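Local coordinates for glutamate receptor IIB,Glutamate receptor IIB (Drosophila melanogaster, PDB 4WXJ), which probably serves as a subunit of a glutamate-gated cation channel of the postsynaptic muscle membrane, represented here by its ligand-binding domain with glutamate bound, at residues R10-R16 with N89-C95; P20-R25 with E37-A43; L134-N138 with A165-M169; K139-I145 with G193-L198. All coordinates share one frame. Numbering follows the deposited sequence.

The chain is the two-lobed ligand-binding domain of an ionotropic glutamate receptor. Contacts 1 and 2 lie in the lobe formed mainly by the first part of the chain, contacts 3 and 4 in the other. Contact 2 is nested inside the chain loop closed by contact 1, and the two touch where Phe22 CE1 lies 3.5 Å from Thr15 CG2. Contacts 3 and 4 have centres about 9 Å apart and share packing around Phe142. The centres of contacts 1 and 4 are about 32 Å apart, their nearest atoms about 7 Å. Glutamate is bound between the lobes, about 4 Å from the Ile145 side chain and 6 Å from that of Cys95.

Contact 1 of 4, residues R10-R16 with N89-C95; sequences RYTVATR and NAQIGIC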
# COMPACT_ATOMS: atom_id res chain seq x y z
N ARG A 10 7.87 23.31 -9.20
CA ARG A 10 8.04 21.90 -9.55
C ARG A 10 8.24 21.06 -8.29
O ARG A 10 8.99 21.44 -7.40
CB ARG A 10 9.23 21.72 -10.50
CG ARG A 10 9.39 20.30 -11.01
CD ARG A 10 10.55 20.19 -11.99
NE ARG A 10 11.82 20.54 -11.37
CZ ARG A 10 12.57 19.71 -10.65
NH1 ARG A 10 12.18 18.46 -10.45
NH2 ARG A 10 13.71 20.13 -10.13
N TYR A 11 7.56 19.92 -8.24
CA TYR A 11 7.66 19.00 -7.11
C TYR A 11 8.28 17.67 -7.53
O TYR A 11 7.84 17.04 -8.49
CB TYR A 11 6.29 18.74 -6.50
CG TYR A 11 5.64 19.95 -5.86
CD1 TYR A 11 6.37 20.79 -5.02
CD2 TYR A 11 4.31 20.25 -6.08
CE1 TYR A 11 5.78 21.89 -4.43
CE2 TYR A 11 3.71 21.35 -5.50
CZ TYR A 11 4.45 22.17 -4.68
OH TYR A 11 3.86 23.26 -4.09
N THR A 12 9.31 17.24 -6.80
CA THR A 12 9.85 15.91 -6.98
C THR A 12 8.91 14.91 -6.30
O THR A 12 8.68 14.98 -5.10
CB THR A 12 11.27 15.78 -6.40
OG1 THR A 12 12.16 16.66 -7.11
CG2 THR A 12 11.78 14.35 -6.51
N VAL A 13 8.37 13.99 -7.10
CA VAL A 13 7.40 13.02 -6.60
C VAL A 13 8.06 11.67 -6.35
O VAL A 13 8.40 10.95 -7.29
CB VAL A 13 6.23 12.83 -7.59
CG1 VAL A 13 5.23 11.81 -7.06
CG2 VAL A 13 5.54 14.16 -7.85
N ALA A 14 8.23 11.33 -5.08
CA ALA A 14 8.79 10.04 -4.71
C ALA A 14 7.70 8.97 -4.74
O ALA A 14 6.60 9.18 -4.22
CB ALA A 14 9.43 10.10 -3.33
N THR A 15 8.00 7.84 -5.36
CA THR A 15 7.05 6.74 -5.43
C THR A 15 7.80 5.41 -5.44
O THR A 15 9.02 5.38 -5.24
CB THR A 15 6.15 6.84 -6.69
OG1 THR A 15 5.19 5.78 -6.68
CG2 THR A 15 6.98 6.76 -7.96
N ARG A 16 7.07 4.33 -5.66
CA ARG A 16 7.67 3.00 -5.76
C ARG A 16 6.97 2.23 -6.86
O ARG A 16 5.81 2.48 -7.18
CB ARG A 16 7.56 2.25 -4.43
CG ARG A 16 6.14 1.90 -4.02
CD ARG A 16 6.11 1.17 -2.67
NE ARG A 16 6.89 -0.06 -2.69
CZ ARG A 16 6.45 -1.23 -3.15
NH1 ARG A 16 5.23 -1.34 -3.64
NH2 ARG A 16 7.25 -2.29 -3.12
N ASN A 89 14.54 15.28 -0.14
CA ASN A 89 14.91 14.95 -1.51
C ASN A 89 13.68 14.90 -2.41
O ASN A 89 13.79 14.91 -3.64
CB ASN A 89 15.65 13.62 -1.58
CG ASN A 89 17.03 13.68 -0.94
OD1 ASN A 89 17.57 14.77 -0.72
ND2 ASN A 89 17.60 12.52 -0.66
N ALA A 90 12.51 14.84 -1.79
CA ALA A 90 11.24 14.86 -2.50
C ALA A 90 10.24 15.71 -1.72
O ALA A 90 10.32 15.80 -0.50
CB ALA A 90 10.71 13.46 -2.71
N GLN A 91 9.31 16.33 -2.44
CA GLN A 91 8.31 17.19 -1.83
C GLN A 91 6.96 16.47 -1.70
O GLN A 91 6.11 16.86 -0.90
CB GLN A 91 8.14 18.47 -2.65
CG GLN A 91 9.37 19.37 -2.67
CD GLN A 91 10.52 18.79 -3.47
OE1 GLN A 91 10.35 18.36 -4.61
NE2 GLN A 91 11.71 18.76 -2.87
N ILE A 92 6.79 15.42 -2.50
CA ILE A 92 5.55 14.66 -2.53
C ILE A 92 5.85 13.17 -2.60
O ILE A 92 6.67 12.73 -3.41
CB ILE A 92 4.66 15.09 -3.72
CG1 ILE A 92 4.13 16.51 -3.50
CG2 ILE A 92 3.49 14.12 -3.90
CD1 ILE A 92 3.39 17.10 -4.69
N GLY A 93 5.18 12.39 -1.75
CA GLY A 93 5.31 10.94 -1.75
C GLY A 93 3.95 10.29 -1.96
O GLY A 93 2.99 10.64 -1.27
N ILE A 94 3.86 9.36 -2.90
CA ILE A 94 2.58 8.76 -3.24
C ILE A 94 2.68 7.33 -3.78
O ILE A 94 3.61 6.98 -4.50
CB ILE A 94 1.82 9.62 -4.29
CG1 ILE A 94 0.44 9.02 -4.57
CG2 ILE A 94 2.64 9.74 -5.57
CD1 ILE A 94 -0.46 9.92 -5.40
N CYS A 95 1.68 6.53 -3.40
CA CYS A 95 1.42 5.19 -3.90
C CYS A 95 0.27 4.67 -3.05
O CYS A 95 -0.51 5.46 -2.54
CB CYS A 95 2.64 4.27 -3.81
SG CYS A 95 3.25 4.00 -2.13
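Thr12 O accepts two backbone hydrogen bonds, from Gln91 N at 3.0 Å and from Ile92 N at 3.2 Å. The side chain of Gln91 turns back to serve the same residue: its OE1 accepts from Thr12 N at 2.7 Å. An amide from residues 89-95 thus does for Thr12 N what a strand carbonyl would do. Beyond Thr12 the parallel pattern continues. Ala14 N donates to Ile92 O at 2.7 Å, and Ile94 N donates to Ala14 O at 3.0 Å. Val13 is paired with Ile92, and Ala14 with Gly93. Strand 10-15 is the middle strand of a three-stranded parallel sheet of order 2-1-3, part of the periplasmic-binding-protein-like lobe. Its other edge pairs with strand 57-62, where Tyr11 and Val13 find their backbone partners, and Thr15 with Val63 just beyond it. At the far end the hydroxyl of Thr15 takes over, with OG1 donating to Ile94 O at 2.9 Å. Arg16 has its polar end satisfied elsewhere: NE bonds to the carbonyl of Asn66, and the guanidinium makes a cation-pi contact with the pocket residue Tyr68. Apolar contacts fill in around these bonds. Val13 CG1 meets Ile94 CG2 at 3.6 Å, while Ala14 CB meets Ala90 CB, also at 3.6 Å, on the other face. Tyr11 CD2 lies 3.6 Å from Ile92 CD1, and Phe236 packs on both residues.

Contact 2 of 4, residues P20-R25 with E37-A43; sequences PYFSWR and ERFEGYA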
# COMPACT_ATOMS: atom_id res chain seq x y z
N PRO A 20 -1.43 -1.49 -9.28
CA PRO A 20 -1.70 -0.65 -10.45
C PRO A 20 -1.41 0.84 -10.22
O PRO A 20 -1.88 1.68 -10.99
CB PRO A 20 -3.20 -0.86 -10.68
CG PRO A 20 -3.74 -1.05 -9.31
CD PRO A 20 -2.66 -1.74 -8.50
N TYR A 21 -0.63 1.15 -9.19
CA TYR A 21 -0.42 2.54 -8.80
C TYR A 21 0.66 3.22 -9.62
O TYR A 21 0.49 4.36 -10.06
CB TYR A 21 -0.06 2.61 -7.31
CG TYR A 21 -1.07 1.90 -6.44
CD1 TYR A 21 -2.24 2.52 -6.04
CD2 TYR A 21 -0.84 0.60 -6.01
CE1 TYR A 21 -3.17 1.87 -5.25
CE2 TYR A 21 -1.76 -0.07 -5.22
CZ TYR A 21 -2.92 0.57 -4.85
OH TYR A 21 -3.83 -0.08 -4.05
N PHE A 22 1.77 2.52 -9.84
CA PHE A 22 2.92 3.10 -10.52
C PHE A 22 3.79 2.00 -11.11
O PHE A 22 4.24 1.11 -10.39
CB PHE A 22 3.73 3.97 -9.56
CG PHE A 22 4.83 4.75 -10.21
CD1 PHE A 22 6.10 4.23 -10.32
CD2 PHE A 22 4.58 6.02 -10.71
CE1 PHE A 22 7.12 4.95 -10.92
CE2 PHE A 22 5.59 6.75 -11.31
CZ PHE A 22 6.86 6.21 -11.41
N SER A 23 4.02 2.05 -12.41
CA SER A 23 4.85 1.05 -13.08
C SER A 23 5.41 1.57 -14.39
O SER A 23 4.97 2.60 -14.92
CB SER A 23 4.04 -0.22 -13.33
OG SER A 23 2.93 0.04 -14.18
N TRP A 24 6.39 0.85 -14.92
CA TRP A 24 7.04 1.23 -16.17
C TRP A 24 6.17 0.88 -17.36
O TRP A 24 5.75 -0.27 -17.52
CB TRP A 24 8.40 0.55 -16.29
CG TRP A 24 9.39 1.00 -15.26
CD1 TRP A 24 9.54 0.50 -13.99
CD2 TRP A 24 10.35 2.05 -15.39
NE1 TRP A 24 10.54 1.18 -13.34
CE2 TRP A 24 11.06 2.13 -14.18
CE3 TRP A 24 10.69 2.93 -16.43
CZ2 TRP A 24 12.08 3.06 -13.97
CZ3 TRP A 24 11.70 3.84 -16.22
CH2 TRP A 24 12.39 3.90 -15.00
N ARG A 25 5.88 1.87 -18.19
CA ARG A 25 5.11 1.64 -19.40
C ARG A 25 5.87 0.75 -20.37
O ARG A 25 7.09 0.87 -20.52
CB ARG A 25 4.77 2.97 -20.09
CG ARG A 25 3.64 3.73 -19.44
CD ARG A 25 3.38 5.04 -20.17
NE ARG A 25 2.91 4.82 -21.54
CZ ARG A 25 2.82 5.78 -22.46
NH1 ARG A 25 3.16 7.03 -22.16
NH2 ARG A 25 2.38 5.49 -23.67
N GLU A 37 6.60 10.49 -18.72
CA GLU A 37 5.91 9.70 -19.74
C GLU A 37 6.34 8.23 -19.70
O GLU A 37 5.73 7.38 -20.35
CB GLU A 37 6.16 10.30 -21.13
CG GLU A 37 5.44 9.59 -22.27
CD GLU A 37 5.45 10.39 -23.57
OE1 GLU A 37 5.97 11.52 -23.58
OE2 GLU A 37 4.93 9.87 -24.58
N ARG A 38 7.39 7.92 -18.94
CA ARG A 38 7.85 6.54 -18.79
C ARG A 38 6.90 5.68 -17.96
O ARG A 38 6.97 4.45 -18.00
CB ARG A 38 9.23 6.51 -18.13
CG ARG A 38 10.36 7.01 -19.00
CD ARG A 38 11.63 7.17 -18.18
NE ARG A 38 11.50 8.23 -17.18
CZ ARG A 38 12.38 8.47 -16.22
NH1 ARG A 38 13.47 7.73 -16.11
NH2 ARG A 38 12.17 9.46 -15.36
N PHE A 39 6.01 6.33 -17.22
CA PHE A 39 5.24 5.65 -16.17
C PHE A 39 3.73 5.72 -16.38
O PHE A 39 3.23 6.57 -17.11
CB PHE A 39 5.59 6.26 -14.81
CG PHE A 39 7.06 6.41 -14.58
CD1 PHE A 39 7.87 5.30 -14.44
CD2 PHE A 39 7.63 7.67 -14.49
CE1 PHE A 39 9.23 5.44 -14.21
CE2 PHE A 39 8.99 7.82 -14.27
CZ PHE A 39 9.78 6.70 -14.13
N GLU A 40 3.03 4.81 -15.71
CA GLU A 40 1.57 4.77 -15.74
C GLU A 40 1.04 4.18 -14.45
O GLU A 40 1.78 3.56 -13.68
CB GLU A 40 1.08 3.95 -16.94
CG GLU A 40 1.44 2.47 -16.86
CD GLU A 40 0.98 1.69 -18.08
OE1 GLU A 40 0.32 2.30 -18.96
OE2 GLU A 40 1.26 0.48 -18.16
N GLY A 41 -0.26 4.36 -14.21
CA GLY A 41 -0.91 3.81 -13.03
C GLY A 41 -1.81 4.80 -12.34
O GLY A 41 -1.86 5.98 -12.70
N TYR A 42 -2.54 4.31 -11.34
CA TYR A 42 -3.46 5.12 -10.56
C TYR A 42 -2.80 6.38 -10.02
O TYR A 42 -3.34 7.48 -10.13
CB TYR A 42 -4.03 4.29 -9.40
CG TYR A 42 -4.94 5.07 -8.47
CD1 TYR A 42 -4.42 5.86 -7.46
CD2 TYR A 42 -6.32 4.99 -8.61
CE1 TYR A 42 -5.25 6.57 -6.62
CE2 TYR A 42 -7.16 5.69 -7.77
CZ TYR A 42 -6.62 6.49 -6.78
OH TYR A 42 -7.44 7.19 -5.94
N ALA A 43 -1.62 6.21 -9.43
CA ALA A 43 -0.91 7.32 -8.80
C ALA A 43 -0.42 8.32 -9.85
O ALA A 43 -0.35 9.52 -9.58
CB ALA A 43 0.25 6.82 -7.97
O HOH W 1 0.71 0.62 -12.85
O HOH W 2 3.27 -0.64 -16.66
O HOH W 3 8.55 3.03 -19.77
O HOH W 4 1.57 2.45 -22.04
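Gly41 adopts a backbone conformation (phi 135°, psi 173°) that a side chain could hardly tolerate. A CB would also run into the carbonyl O atoms of Pro20 and Tyr21. Gly41 is the N-cap of helix 42-54, and those two carbonyls receive the first helical amides: Tyr42 N donates to Pro20 O at 2.7 Å, Ala43 N to Tyr21 O at 2.9 Å. Beside this turn, Ser23 and Glu40 form the hydrogen-bonded pair of a short antiparallel two-stranded sheet: Ser23 N donates to Glu40 O and Glu40 N to Ser23 O, each at 3.0 Å. Trp24 pairs with Phe39 in the non-hydrogen-bonded position, their side chains diverging, and Arg25 N donates to Arg38 O at 2.8 Å. Phe22, Trp24 and Phe39 make an aromatic cluster, with Phe39 edge-to-face on the six-membered ring of Trp24 (centroids 4.7 Å apart). Water 2 accepts from Ser23 OG (2.6 Å) and donates to Glu40 OE2 (2.7 Å). The Tyr21 hydroxyl bonds to Asn203 and its side chain touches Asp96, a glutamate-binding residue. Phe22 and Phe39 pack on Phe60 and Pro62 of strand 57-62 and on Val44 of helix 42-54, while Tyr42 lies against helix 252-261.

Contact 3 of 4, residues L134-N138 with A165-M169; sequences LVDQN and AWNKM
This contact joins the end of helix 131-135 to helix 160-171, in the second lobe of the periplasmic-binding-protein-like ligand-binding domain. It is a structural contact away from the pocket, made by one apolar touch and a lysine bonded to two carbonyls. The Ala165 side chain is about 14 Å from the bound glutamate, and the contact buries 207 Å². Leu134 and Val135 are the last helical residues (phi/psi near -62/-44 and -76/-24). The chain then unwinds through Asp136 (-86/5), extends at Gln137 (-132/177) and turns at Asn138 (-147/10). Gln137 (chi1 p, chi2 p) folds back on its own helix end, with NE2 donating to Leu134 O at 2.7 Å. Residues 165-169 are regular helix, with Met169 N bonded to Ala165 O at 2.9 Å. Ala165 opens the second segment. Its CA is 5.3 Å from that of Val135, the nearest pair, and its CB meets Val135 CG1 at 3.5 Å, with Val135 in the m rotamer. Lys168, one turn on from Ala165, points toward the other segment. Its chi1 is m, chi2 is off-well at -140°, and chi3 and chi4 are t, so the chain reaches out nearly straight to the carbonyls after the helix. Its NZ lies 3.9 Å from Asn138 CB. The ammonium of Lys168 bridges two carbonyls: NZ donates weakly to Val135 O at 2.9 Å and more closely to Gln137 O at 2.6 Å.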
# COMPACT_ATOMS: atom_id res chain seq x y z
N LEU A 134 -8.00 -18.70 11.08
CA LEU A 134 -6.64 -18.72 10.55
C LEU A 134 -5.60 -18.73 11.67
O LEU A 134 -4.63 -19.48 11.61
CB LEU A 134 -6.42 -17.51 9.64
CG LEU A 134 -5.04 -17.38 8.98
CD1 LEU A 134 -4.73 -18.58 8.10
CD2 LEU A 134 -4.95 -16.09 8.18
N VAL A 135 -5.81 -17.90 12.68
CA VAL A 135 -4.85 -17.79 13.78
C VAL A 135 -4.93 -18.99 14.73
O VAL A 135 -3.96 -19.30 15.42
CB VAL A 135 -5.06 -16.49 14.60
CG1 VAL A 135 -4.91 -15.27 13.71
CG2 VAL A 135 -6.42 -16.48 15.28
N ASP A 136 -6.08 -19.65 14.76
CA ASP A 136 -6.31 -20.73 15.72
C ASP A 136 -5.79 -22.08 15.20
O ASP A 136 -5.98 -23.11 15.85
CB ASP A 136 -7.80 -20.83 16.05
CG ASP A 136 -8.07 -21.56 17.35
OD1 ASP A 136 -7.22 -21.49 18.27
OD2 ASP A 136 -9.13 -22.21 17.46
N GLN A 137 -5.14 -22.06 14.04
CA GLN A 137 -4.50 -23.25 13.48
C GLN A 137 -3.09 -22.90 13.03
O GLN A 137 -2.67 -21.75 13.13
CB GLN A 137 -5.33 -23.81 12.32
CG GLN A 137 -5.59 -22.83 11.19
CD GLN A 137 -4.44 -22.76 10.19
OE1 GLN A 137 -4.06 -23.76 9.59
NE2 GLN A 137 -3.89 -21.56 10.02
N ASN A 138 -2.35 -23.90 12.55
CA ASN A 138 -0.97 -23.69 12.12
C ASN A 138 -0.56 -24.58 10.95
O ASN A 138 0.62 -24.65 10.60
CB ASN A 138 -0.02 -23.90 13.30
CG ASN A 138 -0.10 -25.30 13.87
OD1 ASN A 138 -1.09 -25.67 14.50
ND2 ASN A 138 0.94 -26.09 13.65
N ALA A 165 -2.27 -13.56 16.22
CA ALA A 165 -1.85 -13.51 14.82
C ALA A 165 -0.40 -13.05 14.72
O ALA A 165 0.40 -13.66 14.02
CB ALA A 165 -2.75 -12.59 14.02
N TRP A 166 -0.09 -11.97 15.42
CA TRP A 166 1.23 -11.36 15.36
C TRP A 166 2.30 -12.31 15.88
O TRP A 166 3.36 -12.46 15.27
CB TRP A 166 1.25 -10.05 16.16
CG TRP A 166 2.57 -9.34 16.14
CD1 TRP A 166 3.33 -9.01 17.22
CD2 TRP A 166 3.27 -8.86 14.99
NE1 TRP A 166 4.47 -8.36 16.82
CE2 TRP A 166 4.46 -8.26 15.45
CE3 TRP A 166 3.02 -8.88 13.62
CZ2 TRP A 166 5.39 -7.68 14.59
CZ3 TRP A 166 3.95 -8.31 12.76
CH2 TRP A 166 5.12 -7.72 13.25
N ASN A 167 2.02 -12.95 17.01
CA ASN A 167 2.98 -13.88 17.60
C ASN A 167 3.18 -15.12 16.74
O ASN A 167 4.28 -15.67 16.69
CB ASN A 167 2.53 -14.28 19.01
CG ASN A 167 2.74 -13.17 20.02
OD1 ASN A 167 3.80 -12.54 20.06
ND2 ASN A 167 1.73 -12.91 20.85
N LYS A 168 2.13 -15.57 16.07
CA LYS A 168 2.25 -16.70 15.15
C LYS A 168 3.09 -16.33 13.93
O LYS A 168 3.96 -17.10 13.51
CB LYS A 168 0.88 -17.20 14.70
CG LYS A 168 0.17 -18.05 15.74
CD LYS A 168 -0.55 -19.23 15.10
CE LYS A 168 -1.12 -20.16 16.15
NZ LYS A 168 -1.85 -21.30 15.54
N MET A 169 2.84 -15.15 13.37
CA MET A 169 3.60 -14.68 12.21
C MET A 169 5.10 -14.62 12.53
O MET A 169 5.93 -14.97 11.70
CB MET A 169 3.11 -13.31 11.76
CG MET A 169 1.86 -13.35 10.90
SD MET A 169 1.05 -11.74 10.71
CE MET A 169 2.44 -10.70 10.27

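Contact 4 of 4, residues K139-I145 with G193-L198; sequences KVQFGTI and GTYAFL
Strands 141-143 and 195-198 run parallel, their axes 4.6 Å apart at closest approach and at 23°. Their residues are extended, Gly143 almost fully (phi/psi -165/-175), and Gly193 turns at 118/9. Gln141 pairs with Tyr195 (CA-CA 4.9 Å), Phe142 with Ala196 (4.7 Å) and Gly143 with Phe197 (5.5 Å). Gln141 N donates to Thr194 O at 3.1 Å, Ala196 N to Gln141 O at 2.9 Å, Leu198 N to Gly143 O at 3.0 Å and, weakly, Gly143 N to Ala196 O at 3.3 Å. Strand 141-143 edges a mixed four-stranded sheet; the chain returns through helices 149-155, 160-171 and 181-191 to the parallel strand 195-200 beside it, as in periplasmic-binding-protein-like lobes. On one face Phe142 (chi1 p) puts CD2 3.6 Å from Leu198 CD1. On the other lie Tyr195 and Phe197, both chi1 t. A CB on Gly143 would clash with Tyr195 OH, which bonds to the carbonyl of Ala176. Ile145 (m, t) sets CG1 3.8 Å from Phe197 CZ. Water 5 accepts from Ile145 N at 3.0 Å and lies 3.1 Å from Leu198 O. Backbone bonds thus give way to this water and apolar packing at Ile145, which presents a hydrocarbon side chain to the bound glutamate.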
# COMPACT_ATOMS: atom_id res chain seq x y z
N LYS A 139 -1.53 -25.26 10.35
CA LYS A 139 -1.29 -26.01 9.13
C LYS A 139 -1.05 -25.05 7.97
O LYS A 139 -0.16 -25.26 7.14
CB LYS A 139 -2.46 -26.94 8.82
CG LYS A 139 -2.55 -27.38 7.36
CD LYS A 139 -3.48 -28.57 7.18
CE LYS A 139 -4.24 -28.49 5.87
NZ LYS A 139 -3.35 -28.25 4.70
N VAL A 140 -1.84 -23.98 7.92
CA VAL A 140 -1.67 -22.92 6.94
C VAL A 140 -0.96 -21.73 7.59
O VAL A 140 -1.51 -21.07 8.46
CB VAL A 140 -3.03 -22.45 6.38
CG1 VAL A 140 -2.84 -21.29 5.39
CG2 VAL A 140 -3.75 -23.61 5.71
N GLN A 141 0.27 -21.48 7.15
CA GLN A 141 1.02 -20.33 7.65
C GLN A 141 0.51 -19.06 6.99
O GLN A 141 -0.21 -19.12 6.00
CB GLN A 141 2.52 -20.51 7.39
CG GLN A 141 3.14 -21.69 8.13
CD GLN A 141 4.65 -21.75 7.97
OE1 GLN A 141 5.20 -21.27 6.98
NE2 GLN A 141 5.32 -22.34 8.95
N PHE A 142 0.89 -17.91 7.54
CA PHE A 142 0.45 -16.63 6.99
C PHE A 142 1.38 -15.50 7.39
O PHE A 142 2.10 -15.59 8.38
CB PHE A 142 -0.98 -16.32 7.45
CG PHE A 142 -1.18 -16.44 8.93
CD1 PHE A 142 -1.55 -17.65 9.50
CD2 PHE A 142 -1.01 -15.34 9.76
CE1 PHE A 142 -1.74 -17.76 10.86
CE2 PHE A 142 -1.20 -15.45 11.12
CZ PHE A 142 -1.56 -16.66 11.67
N GLY A 143 1.37 -14.42 6.60
CA GLY A 143 2.22 -13.28 6.86
C GLY A 143 1.83 -12.02 6.11
O GLY A 143 0.81 -11.99 5.42
N THR A 144 2.66 -10.99 6.25
CA THR A 144 2.41 -9.69 5.66
C THR A 144 3.68 -9.14 5.01
O THR A 144 4.73 -9.78 5.04
CB THR A 144 1.92 -8.66 6.71
OG1 THR A 144 2.98 -8.37 7.63
CG2 THR A 144 0.72 -9.18 7.47
N ILE A 145 3.57 -7.95 4.43
CA ILE A 145 4.75 -7.25 3.94
C ILE A 145 5.58 -6.79 5.13
O ILE A 145 5.06 -6.21 6.09
CB ILE A 145 4.36 -6.05 3.07
CG1 ILE A 145 3.71 -6.54 1.78
CG2 ILE A 145 5.60 -5.20 2.74
CD1 ILE A 145 3.01 -5.46 0.99
N GLY A 193 -1.90 -23.51 -1.09
CA GLY A 193 -2.85 -23.45 0.02
C GLY A 193 -2.23 -23.64 1.39
O GLY A 193 -2.95 -23.78 2.38
N THR A 194 -0.90 -23.65 1.46
CA THR A 194 -0.20 -23.76 2.74
C THR A 194 0.27 -22.39 3.23
O THR A 194 0.92 -22.29 4.27
CB THR A 194 1.01 -24.71 2.64
OG1 THR A 194 1.95 -24.19 1.70
CG2 THR A 194 0.56 -26.10 2.20
N TYR A 195 -0.07 -21.35 2.48
CA TYR A 195 0.29 -19.98 2.86
C TYR A 195 -0.80 -19.00 2.46
O TYR A 195 -1.24 -18.97 1.31
CB TYR A 195 1.62 -19.58 2.22
CG TYR A 195 2.08 -18.19 2.62
CD1 TYR A 195 2.73 -17.97 3.83
CD2 TYR A 195 1.87 -17.10 1.78
CE1 TYR A 195 3.15 -16.70 4.19
CE2 TYR A 195 2.30 -15.84 2.13
CZ TYR A 195 2.93 -15.64 3.34
OH TYR A 195 3.35 -14.38 3.69
N ALA A 196 -1.24 -18.19 3.43
CA ALA A 196 -2.22 -17.14 3.19
C ALA A 196 -1.57 -15.79 3.41
O ALA A 196 -0.69 -15.64 4.26
CB ALA A 196 -3.42 -17.32 4.10
N PHE A 197 -1.99 -14.79 2.64
CA PHE A 197 -1.36 -13.48 2.66
C PHE A 197 -2.31 -12.43 3.19
O PHE A 197 -3.39 -12.20 2.63
CB PHE A 197 -0.87 -13.12 1.25
CG PHE A 197 0.01 -11.90 1.20
CD1 PHE A 197 1.13 -11.80 2.01
CD2 PHE A 197 -0.28 -10.86 0.33
CE1 PHE A 197 1.94 -10.68 1.96
CE2 PHE A 197 0.53 -9.74 0.28
CZ PHE A 197 1.64 -9.65 1.09
N LEU A 198 -1.92 -11.79 4.29
CA LEU A 198 -2.70 -10.71 4.88
C LEU A 198 -2.32 -9.40 4.21
O LEU A 198 -1.15 -9.00 4.24
CB LEU A 198 -2.47 -10.66 6.39
CG LEU A 198 -3.15 -11.78 7.18
CD1 LEU A 198 -2.26 -12.25 8.31
CD2 LEU A 198 -4.50 -11.32 7.71
O HOH W 5 0.93 -6.82 3.71